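Local coordinates for protein L-methionine gamma-lyase (PDB 6LXU) that is a pyridoxal-phosphate-dependent lyase of the Cys/Met metabolism family that carries its cofactor covalently attached, at residues E78-A92 with A222-R236. Residues are numbered along the deposited sequence; the frame is centred on the assembly and turned at random.
Sequences EEGEAGIAMSSGMGA and AGLVVTRQELADQIR
Ile84 and Val225 form the central hydrogen-bonded pair of two antiparallel strands, 82-86 and 223-227. Ile84 N gives to Val225 O, and Val225 N returns the bond to Ile84 O at 2.8 Å, in the carbonyl plane. Strand 82-86 is one of the two outermost strands of the seven-stranded sheet within this chain. Helix 229-236 leaves strand 223-227 and folds back over the face carrying Ala82, Ile84 and Met86.

Packing is tight there. The CG1 branch of Ile84 lies beside its own backbone N (chi1 -40°) and runs out to CD1, which packs against Ile235. Ile84 has two conformers, so the very short approach of CD1 to Ile235 CB in this one is doubtful. Ala82 CB meets Ala232 CB at 3.6 Å. The Met86 chain bends at chi2 (78°) and brings CE to Val225 CG2 at 3.7 Å and also against Ile235 CG2. Ala92 CB, from the next helix, reaches the same Val225 methyl. Across the sheet, Val226 CG1 packs on Gly80 CA, and helix 65-78 covers Leu224 and Val226.

The Glu81 end is looser and wet. Gln229 N gives a nearly straight bond (177°) to Glu81 OE1, on the anti side and tilted well out of the carboxylate plane, at 2.8 Å. One water links this oxygen to Glu230 N. Another water joins Gly83 O to the edge of the Arg236 guanidinium, whose face lies over Ile84 CG2; Leu62 and Glu71 also hold this arginine.

At the far end, Ser88 OG caps Gly91 N at 2.8 Å and also bonds to Gly245 O of the second subunit. The Glu81 carboxylate probably gains stability as an anion from Gln229 N directly and from Glu230 N through water, while apolar packing holds helix 229-236 against the edge strand.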
ATOM      1  N   GLU A  78     -13.000 -23.830   1.859  1.00  6.82           N
ATOM      2  CA  GLU A  78     -14.309 -24.357   1.465  1.00  7.14           C
ATOM      3  C   GLU A  78     -14.263 -25.820   1.006  1.00  7.45           C
ATOM      4  O   GLU A  78     -15.293 -26.429   0.736  1.00  7.91           O
ATOM      5  CB  GLU A  78     -14.921 -23.500   0.352  1.00  6.90           C
ATOM      6  CG  GLU A  78     -15.382 -22.123   0.800  1.00  6.98           C
ATOM      7  CD  GLU A  78     -16.658 -22.105   1.631  1.00  7.07           C
ATOM      8  OE1 GLU A  78     -17.270 -23.174   1.893  1.00  8.00           O
ATOM      9  OE2 GLU A  78     -17.051 -20.990   2.069  1.00  7.30           O
ATOM     10  N   GLU A  79     -13.048 -26.355   0.875  1.00  7.89           N
ATOM     11  CA  GLU A  79     -12.810 -27.715   0.372  1.00  8.97           C
ATOM     12  C   GLU A  79     -13.369 -27.903  -1.037  1.00  8.93           C
ATOM     13  O   GLU A  79     -13.990 -28.924  -1.356  1.00 10.13           O
ATOM     14  CB  GLU A  79     -13.303 -28.770   1.369  1.00 10.17           C
ATOM     15  CG  GLU A  79     -12.603 -28.654   2.717  1.00 11.58           C
ATOM     16  CD  GLU A  79     -13.049 -29.696   3.719  1.00 13.22           C
ATOM     17  OE1 GLU A  79     -13.217 -30.872   3.340  1.00 15.69           O
ATOM     18  OE2 GLU A  79     -13.226 -29.330   4.891  1.00 14.14           O
ATOM     19  N   GLY A  80     -13.140 -26.899  -1.880  1.00  8.67           N
ATOM     20  CA  GLY A  80     -13.433 -26.970  -3.295  1.00  8.65           C
ATOM     21  C   GLY A  80     -12.191 -27.006  -4.152  1.00  8.54           C
ATOM     22  O   GLY A  80     -11.071 -26.823  -3.673  1.00  9.15           O
ATOM     23  N   GLU A  81     -12.390 -27.207  -5.447  1.00  8.72           N
ATOM     24  CA  GLU A  81     -11.259 -27.387  -6.348  1.00  9.14           C
ATOM     25  C   GLU A  81     -10.512 -26.104  -6.674  1.00  8.40           C
ATOM     26  O   GLU A  81      -9.299 -26.125  -6.830  1.00  8.93           O
ATOM     27  CB  GLU A  81     -11.707 -28.011  -7.657  1.00 10.15           C
ATOM     28  CG  GLU A  81     -12.280 -29.414  -7.507  1.00 11.40           C
ATOM     29  CD  GLU A  81     -12.652 -30.077  -8.823  1.00 12.37           C
ATOM     30  OE1 GLU A  81     -12.479 -29.481  -9.902  1.00 11.74           O
ATOM     31  OE2 GLU A  81     -13.123 -31.244  -8.782  1.00 15.60           O
ATOM     32  N   ALA A  82     -11.251 -25.005  -6.835  1.00  7.63           N
ATOM     33  CA  ALA A  82     -10.697 -23.797  -7.434  1.00  7.35           C
ATOM     34  C   ALA A  82     -11.350 -22.556  -6.864  1.00  6.92           C
ATOM     35  O   ALA A  82     -12.543 -22.545  -6.616  1.00  7.30           O
ATOM     36  CB  ALA A  82     -10.906 -23.850  -8.937  1.00  7.58           C
ATOM     37  N   GLY A  83     -10.537 -21.526  -6.686  1.00  6.58           N
ATOM     38  CA  GLY A  83     -11.008 -20.224  -6.246  1.00  6.41           C
ATOM     39  C   GLY A  83     -10.817 -19.156  -7.298  1.00  6.19           C
ATOM     40  O   GLY A  83      -9.915 -19.243  -8.128  1.00  6.21           O
ATOM     41  N   ILE A  84     -11.696 -18.148  -7.264  1.00  6.41           N
ATOM     42  CA  ILE A  84     -11.573 -16.965  -8.108  0.50  6.49           C
ATOM     43  C   ILE A  84     -11.837 -15.751  -7.236  1.00  6.27           C
ATOM     44  O   ILE A  84     -12.783 -15.752  -6.449  1.00  6.48           O
ATOM     45  CB  ILE A  84     -12.594 -16.941  -9.255  0.50  6.77           C
ATOM     46  CG1 ILE A  84     -12.796 -18.316  -9.884  0.50  6.96           C
ATOM     47  CG2 ILE A  84     -12.164 -15.939 -10.316  0.50  6.99           C
ATOM     48  CD1 ILE A  84     -13.971 -18.300 -10.809  0.50  7.01           C
ATOM     49  N   ALA A  85     -11.011 -14.715  -7.393  1.00  5.67           N
ATOM     50  CA  ALA A  85     -11.168 -13.472  -6.647  1.00  5.54           C
ATOM     51  C   ALA A  85     -11.642 -12.343  -7.547  1.00  5.30           C
ATOM     52  O   ALA A  85     -11.257 -12.252  -8.715  1.00  5.61           O
ATOM     53  CB  ALA A  85      -9.871 -13.082  -5.986  1.00  5.70           C
ATOM     54  N   MET A  86     -12.452 -11.469  -6.954  1.00  5.06           N
ATOM     55  CA  MET A  86     -12.997 -10.289  -7.617  1.00  4.97           C
ATOM     56  C   MET A  86     -12.922  -9.109  -6.661  1.00  4.83           C
ATOM     57  O   MET A  86     -12.718  -9.259  -5.464  1.00  4.82           O
ATOM     58  CB  MET A  86     -14.451 -10.508  -8.048  1.00  5.15           C
ATOM     59  CG  MET A  86     -14.657 -11.606  -9.077  1.00  5.36           C
ATOM     60  SD  MET A  86     -14.624 -13.275  -8.405  1.00  5.80           S
ATOM     61  CE  MET A  86     -15.183 -14.155  -9.860  1.00  6.09           C
ATOM     62  N   SER A  87     -13.161  -7.922  -7.210  1.00  4.73           N
ATOM     63  CA  SER A  87     -13.036  -6.674  -6.457  1.00  4.92           C
ATOM     64  C   SER A  87     -14.272  -6.280  -5.645  1.00  4.57           C
ATOM     65  O   SER A  87     -14.288  -5.196  -5.063  1.00  4.60           O
ATOM     66  CB  SER A  87     -12.601  -5.549  -7.370  1.00  5.42           C
ATOM     67  OG  SER A  87     -13.572  -5.351  -8.366  1.00  6.82           O
ATOM     68  N   SER A  88     -15.276  -7.157  -5.560  1.00  4.49           N
ATOM     69  CA  SER A  88     -16.334  -7.038  -4.548  1.00  4.46           C
ATOM     70  C   SER A  88     -17.101  -8.346  -4.515  1.00  4.43           C
ATOM     71  O   SER A  88     -17.042  -9.141  -5.459  1.00  4.47           O
ATOM     72  CB  SER A  88     -17.316  -5.898  -4.854  1.00  4.51           C
ATOM     73  OG  SER A  88     -18.105  -6.196  -5.995  1.00  4.54           O
ATOM     74  N   GLY A  89     -17.859  -8.549  -3.447  1.00  4.53           N
ATOM     75  CA  GLY A  89     -18.856  -9.613  -3.402  1.00  4.70           C
ATOM     76  C   GLY A  89     -19.823  -9.556  -4.570  1.00  4.67           C
ATOM     77  O   GLY A  89     -20.121 -10.591  -5.194  1.00  4.90           O
ATOM     78  N   MET A  90     -20.316  -8.366  -4.904  1.00  4.68           N
ATOM     79  CA  MET A  90     -21.193  -8.254  -6.064  1.00  4.89           C
ATOM     80  C   MET A  90     -20.456  -8.610  -7.349  1.00  4.77           C
ATOM     81  O   MET A  90     -21.082  -9.130  -8.289  1.00  4.90           O
ATOM     82  CB  MET A  90     -21.858  -6.878  -6.164  1.00  5.27           C
ATOM     83  CG  MET A  90     -22.843  -6.579  -5.047  1.00  5.52           C
ATOM     84  SD  MET A  90     -24.026  -7.884  -4.687  1.00  6.19           S
ATOM     85  CE  MET A  90     -24.892  -8.051  -6.245  1.00  6.64           C
ATOM     86  N   GLY A  91     -19.147  -8.363  -7.406  1.00  4.61           N
ATOM     87  CA  GLY A  91     -18.338  -8.845  -8.513  1.00  4.83           C
ATOM     88  C   GLY A  91     -18.284 -10.361  -8.616  1.00  4.90           C
ATOM     89  O   GLY A  91     -18.333 -10.918  -9.719  1.00  5.30           O
ATOM     90  N   ALA A  92     -18.147 -11.038  -7.474  1.00  4.89           N
ATOM     91  CA  ALA A  92     -18.173 -12.498  -7.446  1.00  5.18           C
ATOM     92  C   ALA A  92     -19.527 -13.029  -7.904  1.00  5.37           C
ATOM     93  O   ALA A  92     -19.596 -13.952  -8.734  1.00  5.55           O
ATOM     94  CB  ALA A  92     -17.846 -12.992  -6.045  1.00  5.33           C
ATOM     95  N   ALA A 222     -14.151  -6.794  -1.625  1.00  4.25           N
ATOM     96  CA  ALA A 222     -13.667  -7.944  -2.396  1.00  4.28           C
ATOM     97  C   ALA A 222     -14.661  -9.084  -2.356  1.00  4.29           C
ATOM     98  O   ALA A 222     -15.455  -9.203  -1.424  1.00  4.25           O
ATOM     99  CB  ALA A 222     -12.330  -8.412  -1.842  1.00  4.36           C
ATOM    100  N   GLY A 223     -14.588  -9.926  -3.380  1.00  4.37           N
ATOM    101  CA  GLY A 223     -15.425 -11.110  -3.491  1.00  4.50           C
ATOM    102  C   GLY A 223     -14.593 -12.325  -3.819  1.00  4.64           C
ATOM    103  O   GLY A 223     -13.496 -12.222  -4.362  1.00  4.77           O
ATOM    104  N   LEU A 224     -15.152 -13.497  -3.497  1.00  4.93           N
ATOM    105  CA  LEU A 224     -14.499 -14.773  -3.786  1.00  5.32           C
ATOM    106  C   LEU A 224     -15.530 -15.778  -4.243  1.00  5.52           C
ATOM    107  O   LEU A 224     -16.682 -15.762  -3.795  1.00  5.76           O
ATOM    108  CB  LEU A 224     -13.762 -15.317  -2.562  1.00  5.50           C
ATOM    109  CG  LEU A 224     -12.620 -14.459  -2.034  1.00  5.76           C
ATOM    110  CD1 LEU A 224     -12.210 -14.857  -0.635  1.00  5.97           C
ATOM    111  CD2 LEU A 224     -11.443 -14.490  -2.978  1.00  5.89           C
ATOM    112  N   VAL A 225     -15.101 -16.658  -5.149  1.00  5.62           N
ATOM    113  CA  VAL A 225     -15.907 -17.775  -5.636  1.00  5.86           C
ATOM    114  C   VAL A 225     -15.110 -19.053  -5.449  1.00  5.91           C
ATOM    115  O   VAL A 225     -13.915 -19.056  -5.713  1.00  6.08           O
ATOM    116  CB  VAL A 225     -16.235 -17.597  -7.138  1.00  6.12           C
ATOM    117  CG1 VAL A 225     -17.040 -18.775  -7.680  1.00  6.38           C
ATOM    118  CG2 VAL A 225     -16.962 -16.286  -7.401  1.00  6.25           C
ATOM    119  N   VAL A 226     -15.779 -20.129  -5.016  1.00  6.11           N
ATOM    120  CA  VAL A 226     -15.167 -21.457  -5.001  1.00  6.36           C
ATOM    121  C   VAL A 226     -16.088 -22.432  -5.713  1.00  6.55           C
ATOM    122  O   VAL A 226     -17.280 -22.487  -5.443  1.00  6.28           O
ATOM    123  CB  VAL A 226     -14.874 -21.967  -3.585  1.00  6.55           C
ATOM    124  CG1 VAL A 226     -14.186 -23.336  -3.644  1.00  6.52           C
ATOM    125  CG2 VAL A 226     -13.976 -20.983  -2.841  1.00  6.79           C
ATOM    126  N   THR A 227     -15.506 -23.214  -6.625  1.00  6.86           N
ATOM    127  CA  THR A 227     -16.257 -24.218  -7.365  1.00  7.27           C
ATOM    128  C   THR A 227     -15.294 -25.217  -8.004  1.00  7.64           C
ATOM    129  O   THR A 227     -14.086 -25.168  -7.793  1.00  7.76           O
ATOM    130  CB  THR A 227     -17.209 -23.531  -8.380  1.00  7.17           C
ATOM    131  OG1 THR A 227     -18.065 -24.507  -8.984  1.00  7.29           O
ATOM    132  CG2 THR A 227     -16.475 -22.801  -9.480  1.00  7.22           C
ATOM    133  N   ARG A 228     -15.864 -26.131  -8.797  1.00  8.68           N
ATOM    134  CA  ARG A 228     -15.063 -27.104  -9.548  1.00  9.95           C
ATOM    135  C   ARG A 228     -14.255 -26.395 -10.626  1.00  9.87           C
ATOM    136  O   ARG A 228     -14.686 -25.350 -11.148  1.00  9.42           O
ATOM    137  CB  ARG A 228     -15.947 -28.145 -10.249  1.00 11.99           C
ATOM    138  CG  ARG A 228     -16.864 -28.952  -9.379  1.00 14.50           C
ATOM    139  CD  ARG A 228     -17.756 -29.862 -10.218  1.00 16.23           C
ATOM    140  NE  ARG A 228     -18.766 -29.214 -11.072  1.00 18.06           N
ATOM    141  CZ  ARG A 228     -20.030 -28.897 -10.723  1.00 19.06           C
ATOM    142  NH1 ARG A 228     -20.461 -29.090  -9.483  1.00 19.66           N
ATOM    143  NH2 ARG A 228     -20.851 -28.365 -11.612  1.00 21.23           N
ATOM    144  N   GLN A 229     -13.104 -26.956 -10.982  1.00 10.34           N
ATOM    145  CA  GLN A 229     -12.194 -26.303 -11.928  1.00 11.32           C
ATOM    146  C   GLN A 229     -12.845 -25.918 -13.248  1.00 12.07           C
ATOM    147  O   GLN A 229     -12.594 -24.816 -13.754  1.00 11.74           O
ATOM    148  CB  GLN A 229     -10.979 -27.189 -12.229  1.00 11.92           C
ATOM    149  CG  GLN A 229      -9.843 -26.457 -12.919  1.00 12.68           C
ATOM    150  CD  GLN A 229      -9.139 -25.510 -11.984  1.00 13.29           C
ATOM    151  OE1 GLN A 229      -8.703 -25.923 -10.906  1.00 14.35           O
ATOM    152  NE2 GLN A 229      -9.024 -24.240 -12.373  1.00 13.18           N
ATOM    153  N   GLU A 230     -13.661 -26.809 -13.803  1.00 13.27           N
ATOM    154  CA  GLU A 230     -14.307 -26.564 -15.093  1.00 14.62           C
ATOM    155  C   GLU A 230     -15.181 -25.306 -15.057  1.00 13.35           C
ATOM    156  O   GLU A 230     -15.131 -24.484 -15.982  1.00 14.91           O
ATOM    157  CB  GLU A 230     -15.107 -27.794 -15.575  1.00 17.72           C
ATOM    158  CG  GLU A 230     -16.301 -28.201 -14.718  1.00 20.61           C
ATOM    159  CD  GLU A 230     -16.836 -29.595 -15.032  1.00 24.03           C
ATOM    160  OE1 GLU A 230     -16.766 -30.036 -16.201  1.00 27.86           O
ATOM    161  OE2 GLU A 230     -17.344 -30.251 -14.095  1.00 27.49           O
ATOM    162  N   LEU A 231     -15.968 -25.162 -14.001  1.00 11.86           N
ATOM    163  CA  LEU A 231     -16.815 -23.981 -13.842  1.00 11.07           C
ATOM    164  C   LEU A 231     -15.978 -22.754 -13.509  1.00  9.87           C
ATOM    165  O   LEU A 231     -16.243 -21.666 -14.019  1.00  9.35           O
ATOM    166  CB  LEU A 231     -17.886 -24.186 -12.760  1.00 12.15           C
ATOM    167  CG  LEU A 231     -19.100 -25.051 -13.106  1.00 13.24           C
ATOM    168  CD1 LEU A 231     -19.929 -25.325 -11.861  1.00 13.28           C
ATOM    169  CD2 LEU A 231     -19.965 -24.389 -14.167  1.00 14.03           C
ATOM    170  N   ALA A 232     -14.966 -22.923 -12.671  1.00  8.44           N
ATOM    171  CA  ALA A 232     -14.111 -21.806 -12.279  1.00  8.25           C
ATOM    172  C   ALA A 232     -13.457 -21.175 -13.489  1.00  8.22           C
ATOM    173  O   ALA A 232     -13.382 -19.942 -13.595  1.00  7.92           O
ATOM    174  CB  ALA A 232     -13.056 -22.267 -11.295  1.00  8.30           C
ATOM    175  N   ASP A 233     -12.942 -21.995 -14.398  1.00  8.37           N
ATOM    176  CA  ASP A 233     -12.253 -21.466 -15.572  1.00  8.89           C
ATOM    177  C   ASP A 233     -13.200 -20.646 -16.442  1.00  8.56           C
ATOM    178  O   ASP A 233     -12.790 -19.623 -17.012  1.00  8.64           O
ATOM    179  CB  ASP A 233     -11.630 -22.594 -16.398  1.00 10.05           C
ATOM    180  CG  ASP A 233     -10.472 -23.290 -15.693  1.00 10.84           C
ATOM    181  OD1 ASP A 233      -9.976 -22.772 -14.675  1.00 11.59           O
ATOM    182  OD2 ASP A 233     -10.042 -24.368 -16.181  1.00 13.02           O
ATOM    183  N   GLN A 234     -14.453 -21.065 -16.549  1.00  8.66           N
ATOM    184  CA  GLN A 234     -15.451 -20.271 -17.281  1.00  8.72           C
ATOM    185  C   GLN A 234     -15.769 -18.954 -16.573  1.00  7.97           C
ATOM    186  O   GLN A 234     -15.851 -17.900 -17.209  1.00  7.89           O
ATOM    187  CB  GLN A 234     -16.741 -21.060 -17.492  1.00  9.80           C
ATOM    188  CG  GLN A 234     -16.573 -22.308 -18.353  1.00 11.31           C
ATOM    189  CD  GLN A 234     -16.048 -21.991 -19.730  1.00 13.44           C
ATOM    190  OE1 GLN A 234     -16.542 -21.078 -20.399  1.00 15.39           O
ATOM    191  NE2 GLN A 234     -15.023 -22.728 -20.160  1.00 15.78           N
ATOM    192  N   ILE A 235     -15.942 -18.994 -15.260  1.00  7.43           N
ATOM    193  CA  ILE A 235     -16.215 -17.762 -14.504  1.00  7.53           C
ATOM    194  C   ILE A 235     -15.034 -16.783 -14.643  1.00  7.37           C
ATOM    195  O   ILE A 235     -15.242 -15.575 -14.850  1.00  7.99           O
ATOM    196  CB  ILE A 235     -16.563 -18.069 -13.045  1.00  7.55           C
ATOM    197  CG1 ILE A 235     -17.859 -18.883 -12.969  1.00  7.94           C
ATOM    198  CG2 ILE A 235     -16.710 -16.774 -12.240  1.00  7.67           C
ATOM    199  CD1 ILE A 235     -18.107 -19.500 -11.616  1.00  8.22           C
ATOM    200  N   ARG A 236     -13.808 -17.288 -14.589  1.00  7.18           N
ATOM    201  CA  ARG A 236     -12.620 -16.458 -14.756  1.00  7.36           C
ATOM    202  C   ARG A 236     -12.505 -15.874 -16.158  1.00  7.39           C
ATOM    203  O   ARG A 236     -12.292 -14.669 -16.322  1.00  7.19           O
ATOM    204  CB  ARG A 236     -11.351 -17.259 -14.454  1.00  7.90           C
ATOM    205  CG  ARG A 236     -10.056 -16.482 -14.623  1.00  8.56           C
ATOM    206  CD  ARG A 236      -8.839 -17.383 -14.496  1.00  9.10           C
ATOM    207  NE  ARG A 236      -8.752 -17.959 -13.165  1.00  9.72           N
ATOM    208  CZ  ARG A 236      -8.235 -17.369 -12.092  1.00 10.29           C
ATOM    209  NH1 ARG A 236      -7.676 -16.153 -12.184  1.00 10.76           N
ATOM    210  NH2 ARG A 236      -8.252 -18.004 -10.933  1.00 11.37           N
TER
HETATM  211  O   HOH W   1     -13.612 -29.603 -12.725  1.00 21.15           O
HETATM  212  O   HOH W   2      -7.559 -24.950  -8.645  1.00 22.18           O
HETATM  213  O   HOH W   3      -9.294 -20.767 -10.332  1.00 11.50           O